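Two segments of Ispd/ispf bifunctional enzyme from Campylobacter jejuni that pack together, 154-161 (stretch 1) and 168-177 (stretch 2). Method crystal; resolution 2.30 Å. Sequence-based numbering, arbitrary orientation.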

# COMPACT_ATOMS: atom_id res chain seq x y z
N LYS A 154 45.43 6.71 15.90
CA LYS A 154 46.86 6.44 16.06
C LYS A 154 47.13 4.93 16.07
O LYS A 154 48.10 4.48 15.46
CB LYS A 154 47.42 7.13 17.31
CG LYS A 154 47.32 8.66 17.26
CD LYS A 154 47.91 9.31 18.52
CE LYS A 154 46.82 9.80 19.47
NZ LYS A 154 46.74 11.29 19.55
N LEU A 155 46.27 4.17 16.74
CA LEU A 155 46.43 2.72 16.83
C LEU A 155 46.20 2.00 15.50
O LEU A 155 46.90 1.03 15.19
CB LEU A 155 45.52 2.12 17.91
CG LEU A 155 45.95 2.38 19.36
CD1 LEU A 155 44.99 1.72 20.32
CD2 LEU A 155 47.39 1.93 19.64
N LEU A 156 45.21 2.47 14.74
CA LEU A 156 44.87 1.86 13.45
C LEU A 156 45.99 2.14 12.45
O LEU A 156 46.36 1.26 11.67
CB LEU A 156 43.51 2.35 12.94
CG LEU A 156 42.93 1.68 11.68
CD1 LEU A 156 42.83 0.18 11.85
CD2 LEU A 156 41.56 2.29 11.27
N LYS A 157 46.53 3.36 12.49
CA LYS A 157 47.73 3.69 11.72
C LYS A 157 48.87 2.73 12.02
O LYS A 157 49.45 2.13 11.10
CB LYS A 157 48.16 5.13 11.98
CG LYS A 157 47.26 6.17 11.35
CD LYS A 157 47.92 7.53 11.29
CE LYS A 157 46.88 8.63 11.17
NZ LYS A 157 47.48 9.98 10.90
N LYS A 158 49.17 2.55 13.31
CA LYS A 158 50.23 1.63 13.73
C LYS A 158 49.92 0.20 13.32
O LYS A 158 50.80 -0.52 12.86
CB LYS A 158 50.45 1.70 15.25
CG LYS A 158 51.86 2.10 15.67
CD LYS A 158 51.95 2.36 17.17
CE LYS A 158 52.28 3.82 17.47
NZ LYS A 158 51.34 4.41 18.48
N ALA A 159 48.66 -0.19 13.49
CA ALA A 159 48.20 -1.53 13.12
C ALA A 159 48.49 -1.89 11.65
O ALA A 159 48.64 -3.07 11.35
CB ALA A 159 46.71 -1.69 13.42
N LEU A 160 48.56 -0.89 10.77
CA LEU A 160 48.71 -1.12 9.33
C LEU A 160 50.11 -0.79 8.83
O LEU A 160 50.34 -0.67 7.63
CB LEU A 160 47.67 -0.33 8.51
CG LEU A 160 46.19 -0.62 8.82
CD1 LEU A 160 45.27 0.36 8.07
CD2 LEU A 160 45.85 -2.06 8.48
N ASP A 161 51.04 -0.66 9.77
CA ASP A 161 52.43 -0.34 9.47
C ASP A 161 53.08 -1.30 8.45
O ASP A 161 53.75 -0.84 7.53
CB ASP A 161 53.27 -0.29 10.75
CG ASP A 161 54.73 0.05 10.48
OD1 ASP A 161 55.00 0.95 9.65
OD2 ASP A 161 55.66 -0.54 11.06
N ASP A 168 39.43 -6.45 7.89
CA ASP A 168 38.70 -5.47 8.69
C ASP A 168 39.65 -4.78 9.66
O ASP A 168 40.85 -5.10 9.71
CB ASP A 168 37.51 -6.11 9.43
CG ASP A 168 37.87 -6.58 10.84
OD1 ASP A 168 38.98 -7.12 11.03
OD2 ASP A 168 37.10 -6.43 11.81
N ASP A 169 39.12 -3.84 10.44
CA ASP A 169 39.92 -3.05 11.35
C ASP A 169 40.11 -3.73 12.71
O ASP A 169 41.13 -3.51 13.36
CB ASP A 169 39.31 -1.66 11.52
CG ASP A 169 39.15 -0.92 10.18
OD1 ASP A 169 39.59 -1.45 9.13
OD2 ASP A 169 38.59 0.18 10.07
N SER A 170 39.15 -4.57 13.11
CA SER A 170 39.22 -5.25 14.41
C SER A 170 40.38 -6.26 14.48
O SER A 170 41.12 -6.29 15.47
CB SER A 170 37.87 -5.89 14.79
OG SER A 170 37.66 -7.13 14.11
N THR A 171 40.54 -7.07 13.42
CA THR A 171 41.68 -7.99 13.34
C THR A 171 43.00 -7.24 13.27
O THR A 171 44.00 -7.71 13.80
CB THR A 171 41.58 -8.93 12.13
OG1 THR A 171 41.39 -8.16 10.93
CG2 THR A 171 40.36 -9.82 12.23
N ALA A 172 43.01 -6.08 12.61
CA ALA A 172 44.23 -5.28 12.52
C ALA A 172 44.64 -4.78 13.92
O ALA A 172 45.77 -4.97 14.33
CB ALA A 172 44.04 -4.11 11.55
N ILE A 173 43.69 -4.17 14.62
CA ILE A 173 43.91 -3.63 15.96
C ILE A 173 44.24 -4.74 16.97
O ILE A 173 45.16 -4.60 17.78
CB ILE A 173 42.68 -2.82 16.44
CG1 ILE A 173 42.47 -1.59 15.55
CG2 ILE A 173 42.79 -2.48 17.94
CD1 ILE A 173 43.15 -0.31 16.03
N ALA A 174 43.48 -5.83 16.92
CA ALA A 174 43.67 -6.97 17.81
C ALA A 174 45.07 -7.60 17.68
O ALA A 174 45.66 -8.00 18.69
CB ALA A 174 42.59 -8.02 17.60
N ALA A 175 45.59 -7.68 16.45
CA ALA A 175 46.89 -8.31 16.17
C ALA A 175 48.08 -7.55 16.79
O ALA A 175 49.18 -8.09 16.88
CB ALA A 175 47.10 -8.52 14.67
N MET A 176 47.86 -6.30 17.20
CA MET A 176 48.88 -5.55 17.93
C MET A 176 48.54 -5.43 19.41
O MET A 176 49.07 -4.56 20.11
CB MET A 176 49.08 -4.17 17.30
CG MET A 176 49.92 -4.21 16.04
SD MET A 176 51.10 -2.86 15.88
CE MET A 176 51.89 -3.36 14.33
N GLY A 177 47.67 -6.32 19.89
CA GLY A 177 47.29 -6.36 21.29
C GLY A 177 46.18 -5.42 21.74
O GLY A 177 45.87 -5.36 22.93
O HOH W 1 48.31 -5.17 13.30

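The two helices, 154-159 and 169-174, cross at 82° with their axes 8.8 Å apart at closest approach, and 375 Å² of surface is buried between the stretches. No direct hydrogen bond joins them; the contact is apolar packing plus one bridging water. Asp 169, Ala 172 and Ile 173 are buried, as are Leu 156 and Ala 159 across from them, while Met 176 is exposed.

Stretch 2 opens with Asp 168, which touches nothing in stretch 1 but caps the helix: its OD1 accepts from Thr 171 N at 2.9 Å and from Thr 171 OG1 at 2.6 Å. Asp 169 lies against Leu 156, its OD2 3.8 Å from Leu 156 CD2; its other oxygen, OD1, is hydrogen-bonded elsewhere in the structure.

Ala 172 CA and Ala 159 CA form the closest CA pair, 5.5 Å apart. Both CA-to-CB bonds point toward the opposing stretch, and Ala 172 CB meets Ala 159 CB at 4.1 Å, a spacing that suits side chains of a single methyl. Leu 160 CD2 also reaches Ala 172 CB at 4.1 Å, although its own CA-to-CB bond points away. Ala 159 CB sits 3.5 Å from Ala 172 O, and water 1 donates to Ala 159 O at 2.9 Å and Ala 172 O at 2.7 Å, linking two carbonyls that could not bond each other.

The CA-to-CB bond of Ile 173 runs sideways, but the side chain's length brings its end nearer: Ile 173 CD1 lies 3.9 Å from Leu 155 CB, 4.1 Å from Leu 156 CB and 3.7 Å from Leu 156 N, packing against backbone as well as side chains.

Past a type I turn's start at Ala 174, the CA-to-CB bond of Met 176 points toward stretch 1. Its flexible thioether places Met 176 CE 3.4 Å from Lys 158 O and SD 4.2 Å from Ala 159 CA, packing against the C-terminal end of helix 154-159. Gly 177 closes the turn at phi/psi 85/4, where a CB would jam against the preceding carbonyl.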